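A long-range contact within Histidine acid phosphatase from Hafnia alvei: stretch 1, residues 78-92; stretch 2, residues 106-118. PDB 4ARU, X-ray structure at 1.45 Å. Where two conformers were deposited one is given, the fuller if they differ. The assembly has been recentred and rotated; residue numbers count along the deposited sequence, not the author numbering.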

ATOM      1  N   ASN A  78      -7.713  11.185  26.775  0.50 31.72           N
ATOM      2  CA  ASN A  78      -6.997  10.175  27.540  0.50 30.65           C
ATOM      3  C   ASN A  78      -7.089   8.770  26.899  0.50 28.21           C
ATOM      4  O   ASN A  78      -7.958   8.486  26.042  0.50 27.10           O
ATOM      5  CB  ASN A  78      -7.503  10.130  28.998  0.50 33.03           C
ATOM      6  CG  ASN A  78      -8.092  11.462  29.483  0.50 33.99           C
ATOM      7  OD1 ASN A  78      -7.466  12.527  29.370  0.50 34.70           O
ATOM      8  ND2 ASN A  78      -9.300  11.398  30.045  0.50 34.02           N
ATOM      9  N   CYS A  79      -6.248   7.877  27.396  1.00 25.89           N
ATOM     10  CA  CYS A  79      -5.892   6.635  26.719  1.00 24.09           C
ATOM     11  C   CYS A  79      -7.003   5.664  26.408  1.00 23.76           C
ATOM     12  O   CYS A  79      -7.900   5.451  27.240  1.00 24.63           O
ATOM     13  CB  CYS A  79      -4.811   5.924  27.550  1.00 23.55           C
ATOM     14  SG  CYS A  79      -3.332   6.959  27.672  1.00 23.56           S
ATOM     15  N   PRO A  80      -6.962   5.082  25.199  1.00 23.53           N
ATOM     16  CA  PRO A  80      -7.839   3.957  24.950  1.00 24.21           C
ATOM     17  C   PRO A  80      -7.533   2.871  25.975  1.00 25.21           C
ATOM     18  O   PRO A  80      -6.393   2.789  26.462  1.00 26.05           O
ATOM     19  CB  PRO A  80      -7.455   3.482  23.554  1.00 23.61           C
ATOM     20  CG  PRO A  80      -6.612   4.561  22.959  1.00 23.40           C
ATOM     21  CD  PRO A  80      -6.027   5.328  24.095  1.00 23.16           C
ATOM     22  N   THR A  81      -8.530   2.066  26.302  1.00 24.21           N
ATOM     23  CA  THR A  81      -8.275   0.841  27.058  1.00 25.01           C
ATOM     24  C   THR A  81      -7.403  -0.048  26.147  1.00 22.92           C
ATOM     25  O   THR A  81      -7.596  -0.076  24.964  1.00 23.29           O
ATOM     26  CB  THR A  81      -9.573   0.156  27.456  1.00 26.00           C
ATOM     27  OG1 THR A  81      -9.293  -0.821  28.461  1.00 29.77           O
ATOM     28  CG2 THR A  81     -10.270  -0.503  26.242  1.00 25.82           C
ATOM     29  N   PRO A  82      -6.393  -0.748  26.687  1.00 22.90           N
ATOM     30  CA  PRO A  82      -5.508  -1.431  25.707  1.00 20.45           C
ATOM     31  C   PRO A  82      -6.131  -2.535  24.843  1.00 19.66           C
ATOM     32  O   PRO A  82      -5.692  -2.748  23.727  1.00 20.06           O
ATOM     33  CB  PRO A  82      -4.410  -1.999  26.610  1.00 21.71           C
ATOM     34  CG  PRO A  82      -4.303  -0.937  27.644  1.00 23.13           C
ATOM     35  CD  PRO A  82      -5.741  -0.629  28.005  1.00 23.55           C
ATOM     36  N   ASP A  83      -7.182  -3.199  25.309  1.00 18.46           N
ATOM     37  CA  ASP A  83      -7.940  -4.179  24.513  1.00 17.29           C
ATOM     38  C   ASP A  83      -8.533  -3.573  23.224  1.00 15.22           C
ATOM     39  O   ASP A  83      -8.743  -4.250  22.264  1.00 14.80           O
ATOM     40  CB  ASP A  83      -9.123  -4.700  25.346  1.00 18.98           C
ATOM     41  CG  ASP A  83      -8.738  -5.765  26.395  1.00 21.05           C
ATOM     42  OD1 ASP A  83      -7.684  -6.385  26.308  1.00 21.62           O
ATOM     43  OD2 ASP A  83      -9.525  -5.982  27.321  1.00 24.10           O
ATOM     44  N   ALA A  84      -8.749  -2.277  23.229  1.00 13.55           N
ATOM     45  CA  ALA A  84      -9.416  -1.608  22.096  1.00 12.26           C
ATOM     46  C   ALA A  84      -8.567  -1.487  20.861  1.00 11.15           C
ATOM     47  O   ALA A  84      -9.103  -1.451  19.782  1.00 10.46           O
ATOM     48  CB  ALA A  84      -9.889  -0.218  22.506  1.00 12.57           C
ATOM     49  N   VAL A  85      -7.254  -1.397  21.021  1.00 10.48           N
ATOM     50  CA  VAL A  85      -6.343  -1.098  19.938  1.00  9.88           C
ATOM     51  C   VAL A  85      -5.261  -2.166  19.815  1.00  9.39           C
ATOM     52  O   VAL A  85      -4.673  -2.562  20.807  1.00 10.00           O
ATOM     53  CB  VAL A  85      -5.656   0.254  20.153  1.00 10.68           C
ATOM     54  CG1 VAL A  85      -4.752   0.594  18.979  1.00 10.79           C
ATOM     55  CG2 VAL A  85      -6.701   1.350  20.378  1.00 11.42           C
ATOM     56  N   TYR A  86      -5.050  -2.662  18.609  1.00  8.33           N
ATOM     57  CA  TYR A  86      -4.089  -3.697  18.339  1.00  7.83           C
ATOM     58  C   TYR A  86      -3.376  -3.424  17.057  1.00  7.12           C
ATOM     59  O   TYR A  86      -3.992  -3.146  16.055  1.00  6.57           O
ATOM     60  CB  TYR A  86      -4.768  -5.057  18.287  1.00  7.95           C
ATOM     61  CG  TYR A  86      -3.858  -6.272  18.137  1.00  8.14           C
ATOM     62  CD1 TYR A  86      -3.350  -6.647  16.940  1.00  7.71           C
ATOM     63  CD2 TYR A  86      -3.645  -7.100  19.201  1.00  8.85           C
ATOM     64  CE1 TYR A  86      -2.542  -7.787  16.810  1.00  8.02           C
ATOM     65  CE2 TYR A  86      -2.832  -8.221  19.107  1.00  9.29           C
ATOM     66  CZ  TYR A  86      -2.289  -8.564  17.890  1.00  8.82           C
ATOM     67  OH  TYR A  86      -1.527  -9.715  17.750  1.00  9.44           O
ATOM     68  N   VAL A  87      -2.041  -3.534  17.079  1.00  7.12           N
ATOM     69  CA  VAL A  87      -1.195  -3.403  15.918  1.00  6.67           C
ATOM     70  C   VAL A  87      -0.507  -4.716  15.597  1.00  6.76           C
ATOM     71  O   VAL A  87       0.148  -5.265  16.437  1.00  6.95           O
ATOM     72  CB  VAL A  87      -0.100  -2.289  16.079  1.00  6.74           C
ATOM     73  CG1 VAL A  87       0.799  -2.295  14.871  1.00  6.40           C
ATOM     74  CG2 VAL A  87      -0.722  -0.929  16.315  1.00  6.85           C
ATOM     75  N   TRP A  88      -0.639  -5.157  14.354  1.00  6.36           N
ATOM     76  CA  TRP A  88       0.175  -6.238  13.790  1.00  6.65           C
ATOM     77  C   TRP A  88       1.057  -5.651  12.701  1.00  6.24           C
ATOM     78  O   TRP A  88       0.541  -5.183  11.701  1.00  6.11           O
ATOM     79  CB  TRP A  88      -0.655  -7.398  13.243  1.00  6.91           C
ATOM     80  CG  TRP A  88       0.210  -8.555  12.868  1.00  7.39           C
ATOM     81  CD1 TRP A  88       0.715  -8.866  11.617  1.00  7.20           C
ATOM     82  CD2 TRP A  88       0.826  -9.473  13.758  1.00  7.76           C
ATOM     83  NE1 TRP A  88       1.550  -9.932  11.688  1.00  7.84           N
ATOM     84  CE2 TRP A  88       1.633 -10.346  12.975  1.00  8.05           C
ATOM     85  CE3 TRP A  88       0.725  -9.710  15.129  1.00  8.34           C
ATOM     86  CZ2 TRP A  88       2.345 -11.412  13.527  1.00  8.59           C
ATOM     87  CZ3 TRP A  88       1.414 -10.780  15.662  1.00  8.94           C
ATOM     88  CH2 TRP A  88       2.258 -11.587  14.880  1.00  9.11           C
ATOM     89  N   ALA A  89       2.367  -5.654  12.893  1.00  6.45           N
ATOM     90  CA  ALA A  89       3.290  -5.139  11.907  1.00  5.94           C
ATOM     91  C   ALA A  89       4.083  -6.257  11.283  1.00  6.32           C
ATOM     92  O   ALA A  89       4.398  -7.238  11.951  1.00  6.48           O
ATOM     93  CB  ALA A  89       4.280  -4.160  12.556  1.00  6.12           C
ATOM     94  N   ASP A  90       4.440  -6.074  10.002  1.00  6.06           N
ATOM     95  CA  ASP A  90       5.391  -6.975   9.381  1.00  6.64           C
ATOM     96  C   ASP A  90       6.746  -6.828  10.057  1.00  7.00           C
ATOM     97  O   ASP A  90       7.000  -5.903  10.813  1.00  7.11           O
ATOM     98  CB  ASP A  90       5.502  -6.708   7.872  1.00  6.72           C
ATOM     99  CG  ASP A  90       6.066  -7.888   7.072  1.00  7.24           C
ATOM    100  OD1 ASP A  90       6.289  -9.001   7.581  1.00  7.50           O
ATOM    101  OD2 ASP A  90       6.269  -7.612   5.854  1.00  7.64           O
ATOM    102  N   VAL A  91       7.626  -7.750   9.728  1.00  7.68           N
ATOM    103  CA  VAL A  91       8.895  -7.927  10.417  1.00  8.39           C
ATOM    104  C   VAL A  91       9.911  -6.807  10.227  1.00  8.48           C
ATOM    105  O   VAL A  91      10.838  -6.705  11.044  1.00  9.31           O
ATOM    106  CB  VAL A  91       9.565  -9.253  10.033  1.00  9.16           C
ATOM    107  CG1 VAL A  91       8.729 -10.343  10.600  1.00  9.77           C
ATOM    108  CG2 VAL A  91       9.799  -9.448   8.539  1.00  9.11           C
ATOM    109  N   ASP A  92       9.773  -6.034   9.148  1.00  8.25           N
ATOM    110  CA  ASP A  92      10.798  -5.064   8.801  1.00  8.60           C
ATOM    111  C   ASP A  92      10.839  -3.892   9.783  1.00  7.94           C
ATOM    112  O   ASP A  92       9.863  -3.545  10.429  1.00  7.27           O
ATOM    113  CB  ASP A  92      10.546  -4.536   7.385  1.00  9.42           C
ATOM    114  CG  ASP A  92      10.531  -5.623   6.367  1.00 11.38           C
ATOM    115  OD1 ASP A  92      11.542  -6.376   6.320  1.00 14.41           O
ATOM    116  OD2 ASP A  92       9.487  -5.771   5.704  1.00 13.73           O
ATOM    117  N   LEU A 106      -1.999   8.099  17.670  1.00  8.84           N
ATOM    118  CA  LEU A 106      -3.343   7.708  18.108  1.00  9.38           C
ATOM    119  C   LEU A 106      -3.566   7.926  19.564  1.00 10.43           C
ATOM    120  O   LEU A 106      -4.673   8.346  19.989  1.00 11.41           O
ATOM    121  CB  LEU A 106      -3.605   6.242  17.772  1.00  8.98           C
ATOM    122  CG  LEU A 106      -5.061   5.788  17.994  1.00  9.39           C
ATOM    123  CD1 LEU A 106      -5.871   6.071  16.770  1.00  9.23           C
ATOM    124  CD2 LEU A 106      -5.145   4.309  18.380  1.00  9.65           C
ATOM    125  N   ALA A 107      -2.532   7.657  20.371  1.00 10.77           N
ATOM    126  CA  ALA A 107      -2.652   7.595  21.830  1.00 12.05           C
ATOM    127  C   ALA A 107      -1.346   8.024  22.468  1.00 13.24           C
ATOM    128  O   ALA A 107      -0.605   7.214  23.011  1.00 12.86           O
ATOM    129  CB  ALA A 107      -3.042   6.189  22.244  1.00 12.15           C
ATOM    130  N   PRO A 108      -1.054   9.329  22.387  1.00 14.64           N
ATOM    131  CA  PRO A 108       0.232   9.792  22.845  1.00 16.51           C
ATOM    132  C   PRO A 108       0.455   9.486  24.316  1.00 17.97           C
ATOM    133  O   PRO A 108      -0.428   9.706  25.140  1.00 18.52           O
ATOM    134  CB  PRO A 108       0.171  11.298  22.608  1.00 16.72           C
ATOM    135  CG  PRO A 108      -0.949  11.530  21.703  1.00 16.55           C
ATOM    136  CD  PRO A 108      -1.900  10.396  21.819  1.00 15.57           C
ATOM    137  N   GLN A 109       1.635   8.973  24.626  1.00 19.45           N
ATOM    138  CA  GLN A 109       2.004   8.685  26.010  1.00 21.08           C
ATOM    139  C   GLN A 109       1.088   7.653  26.680  1.00 20.59           C
ATOM    140  O   GLN A 109       0.949   7.610  27.900  1.00 22.01           O
ATOM    141  CB  GLN A 109       2.011   9.996  26.822  1.00 24.35           C
ATOM    142  CG  GLN A 109       2.653  11.165  26.058  1.00 25.91           C
ATOM    143  CD  GLN A 109       4.069  10.845  25.666  1.00 27.38           C
ATOM    144  OE1 GLN A 109       4.569  11.245  24.614  1.00 29.13           O
ATOM    145  NE2 GLN A 109       4.735  10.075  26.524  1.00 30.82           N
ATOM    146  N   CYS A 110       0.433   6.828  25.867  1.00 18.08           N
ATOM    147  CA  CYS A 110      -0.299   5.714  26.388  1.00 17.97           C
ATOM    148  C   CYS A 110       0.629   4.514  26.265  1.00 17.32           C
ATOM    149  O   CYS A 110       1.354   4.394  25.268  1.00 17.19           O
ATOM    150  CB  CYS A 110      -1.590   5.527  25.576  1.00 17.69           C
ATOM    151  SG  CYS A 110      -2.648   7.039  25.748  1.00 19.11           S
ATOM    152  N   ASP A 111       0.562   3.610  27.221  1.00 18.27           N
ATOM    153  CA  ASP A 111       1.542   2.529  27.233  0.50 18.18           C
ATOM    154  C   ASP A 111       1.021   1.356  26.410  1.00 17.94           C
ATOM    155  O   ASP A 111       0.440   0.393  26.911  1.00 20.55           O
ATOM    156  CB  ASP A 111       1.887   2.144  28.653  0.50 18.56           C
ATOM    157  CG  ASP A 111       3.355   1.839  28.853  0.50 18.20           C
ATOM    158  OD1 ASP A 111       4.123   1.657  27.894  0.50 16.50           O
ATOM    159  OD2 ASP A 111       3.695   1.756  30.036  0.50 18.46           O
ATOM    160  N   LEU A 112       1.207   1.491  25.098  1.00 16.20           N
ATOM    161  CA  LEU A 112       0.769   0.504  24.128  1.00 14.44           C
ATOM    162  C   LEU A 112       1.988   0.045  23.360  1.00 12.91           C
ATOM    163  O   LEU A 112       2.930   0.787  23.200  1.00 12.29           O
ATOM    164  CB  LEU A 112      -0.244   1.119  23.190  1.00 13.99           C
ATOM    165  CG  LEU A 112      -1.524   1.639  23.860  1.00 14.43           C
ATOM    166  CD1 LEU A 112      -2.473   2.335  22.881  1.00 13.65           C
ATOM    167  CD2 LEU A 112      -2.239   0.512  24.578  1.00 15.21           C
ATOM    168  N   ALA A 113       1.947  -1.190  22.868  1.00 11.54           N
ATOM    169  CA  ALA A 113       3.063  -1.754  22.124  1.00 10.62           C
ATOM    170  C   ALA A 113       2.501  -2.520  20.978  1.00  9.75           C
ATOM    171  O   ALA A 113       1.392  -3.026  21.027  1.00  9.80           O
ATOM    172  CB  ALA A 113       3.883  -2.688  23.008  1.00 11.33           C
ATOM    173  N   ILE A 114       3.292  -2.637  19.930  1.00  8.82           N
ATOM    174  CA  ILE A 114       2.892  -3.429  18.767  1.00  8.31           C
ATOM    175  C   ILE A 114       3.105  -4.919  18.952  1.00  8.53           C
ATOM    176  O   ILE A 114       3.780  -5.365  19.876  1.00  8.88           O
ATOM    177  CB  ILE A 114       3.675  -2.993  17.502  1.00  7.86           C
ATOM    178  CG1 ILE A 114       5.139  -3.386  17.558  1.00  8.14           C
ATOM    179  CG2 ILE A 114       3.540  -1.490  17.253  1.00  7.74           C
ATOM    180  CD1 ILE A 114       5.846  -3.244  16.223  1.00  7.83           C
ATOM    181  N   HIS A 115       2.493  -5.673  18.049  1.00  8.34           N
ATOM    182  CA  HIS A 115       2.762  -7.058  17.901  1.00  8.91           C
ATOM    183  C   HIS A 115       3.358  -7.346  16.533  1.00  8.15           C
ATOM    184  O   HIS A 115       3.002  -6.700  15.565  1.00  7.35           O
ATOM    185  CB  HIS A 115       1.478  -7.864  18.055  1.00  9.25           C
ATOM    186  CG  HIS A 115       0.836  -7.725  19.389  1.00 10.37           C
ATOM    187  ND1 HIS A 115       0.099  -6.629  19.750  1.00 10.85           N
ATOM    188  CD2 HIS A 115       0.848  -8.537  20.455  1.00 11.48           C
ATOM    189  CE1 HIS A 115      -0.327  -6.771  20.985  1.00 11.21           C
ATOM    190  NE2 HIS A 115       0.077  -7.944  21.437  1.00 12.38           N
ATOM    191  N   HIS A 116       4.198  -8.382  16.471  1.00  8.68           N
ATOM    192  CA  HIS A 116       4.803  -8.852  15.228  1.00  8.40           C
ATOM    193  C   HIS A 116       5.347 -10.251  15.377  1.00  9.29           C
ATOM    194  O   HIS A 116       5.413 -10.816  16.463  1.00 10.03           O
ATOM    195  CB  HIS A 116       5.895  -7.859  14.720  1.00  7.92           C
ATOM    196  CG  HIS A 116       7.107  -7.777  15.590  1.00  8.35           C
ATOM    197  ND1 HIS A 116       8.106  -8.728  15.559  1.00  8.75           N
ATOM    198  CD2 HIS A 116       7.500  -6.853  16.492  1.00  8.36           C
ATOM    199  CE1 HIS A 116       9.063  -8.399  16.420  1.00  9.17           C
ATOM    200  NE2 HIS A 116       8.713  -7.268  17.005  1.00  8.91           N
ATOM    201  N   GLN A 117       5.672 -10.868  14.252  1.00  9.74           N
ATOM    202  CA  GLN A 117       6.176 -12.209  14.280  1.00 10.78           C
ATOM    203  C   GLN A 117       7.449 -12.247  15.110  1.00 11.84           C
ATOM    204  O   GLN A 117       8.289 -11.433  14.917  1.00 11.14           O
ATOM    205  CB  GLN A 117       6.464 -12.664  12.843  1.00 10.67           C
ATOM    206  CG  GLN A 117       7.139 -14.017  12.759  1.00 11.45           C
ATOM    207  CD  GLN A 117       7.136 -14.554  11.354  1.00 11.64           C
ATOM    208  OE1 GLN A 117       6.103 -15.050  10.891  1.00 12.25           O
ATOM    209  NE2 GLN A 117       8.229 -14.396  10.649  1.00 11.61           N
ATOM    210  N   GLN A 118       7.601 -13.271  15.931  1.00 13.88           N
ATOM    211  CA  GLN A 118       8.796 -13.372  16.777  1.00 15.85           C
ATOM    212  C   GLN A 118      10.118 -13.340  16.038  1.00 15.74           C
ATOM    213  O   GLN A 118      11.069 -12.622  16.409  1.00 15.51           O
ATOM    214  CB  GLN A 118       8.728 -14.683  17.516  1.00 18.22           C
ATOM    215  CG  GLN A 118       7.738 -14.669  18.654  1.00 20.49           C
ATOM    216  CD  GLN A 118       8.341 -14.117  19.973  1.00 22.73           C
ATOM    217  OE1 GLN A 118       9.170 -13.193  20.011  1.00 21.70           O
ATOM    218  NE2 GLN A 118       7.878 -14.667  21.055  1.00 26.21           N
TER
HETATM  219  O   HOH W   1      -0.872  -3.651  19.722  1.00 12.37           O
HETATM  220  O   HOH W   2       5.322  -9.774  11.610  1.00  8.49           O

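This is a short parallel strand pairing, extended at both ends by water bridges, flanked by aromatic packing and tied covalently by a disulfide. Two direct backbone hydrogen bonds define the pairing, and both belong to His 115: its N donates to Val 87 O (2.9 Å, N-H...O angle 152°), and its O accepts from Ala 89 N (2.9 Å, 166°). One residue thus bonds to the two neighbours of Trp 88, the pattern expected of a parallel bridge, with Trp 88 CA and His 115 CA 4.9 Å apart. A CA-H...O contact from Trp 88 CA to His 115 O (3.4 Å, 145° at H) adds to it.

Beyond these bonds, water takes over. Water 1 accepts from Val 87 N (2.9 Å) and donates to Ala 113 O (2.7 Å); water 2 donates to Ala 89 O (2.7 Å) and accepts from Gln 117 N (2.9 Å). The direct separation of Ala 89 O and Gln 117 N is 4.5 Å, too long for a hydrogen bond, so the water fills the gap.

The aromatic evidence is equally specific. The rings of Tyr 86 and His 115 form an offset stack, with centroids 4.2 Å apart and planes inclined by only 10°. The indole of Trp 88 reaches along the other stretch: His 116 CA lies 3.8 Å from the centroid of its six-membered ring and 11° off the ring normal, a CH-pi contact over the face.

Aliphatic contacts include Val 87 CG1 to Ile 114 CG2 (3.7 Å) and Val 85 CG1 to Leu 106 CD2 (3.8 Å). Farther from the bridge, Cys 79 SG and Cys 110 SG are bonded at 2.0 Å with chi3 of -86°, close to the relaxed disulfide value. Beside it, Pro 80 CD packs against Ala 107 CB at 3.6 Å.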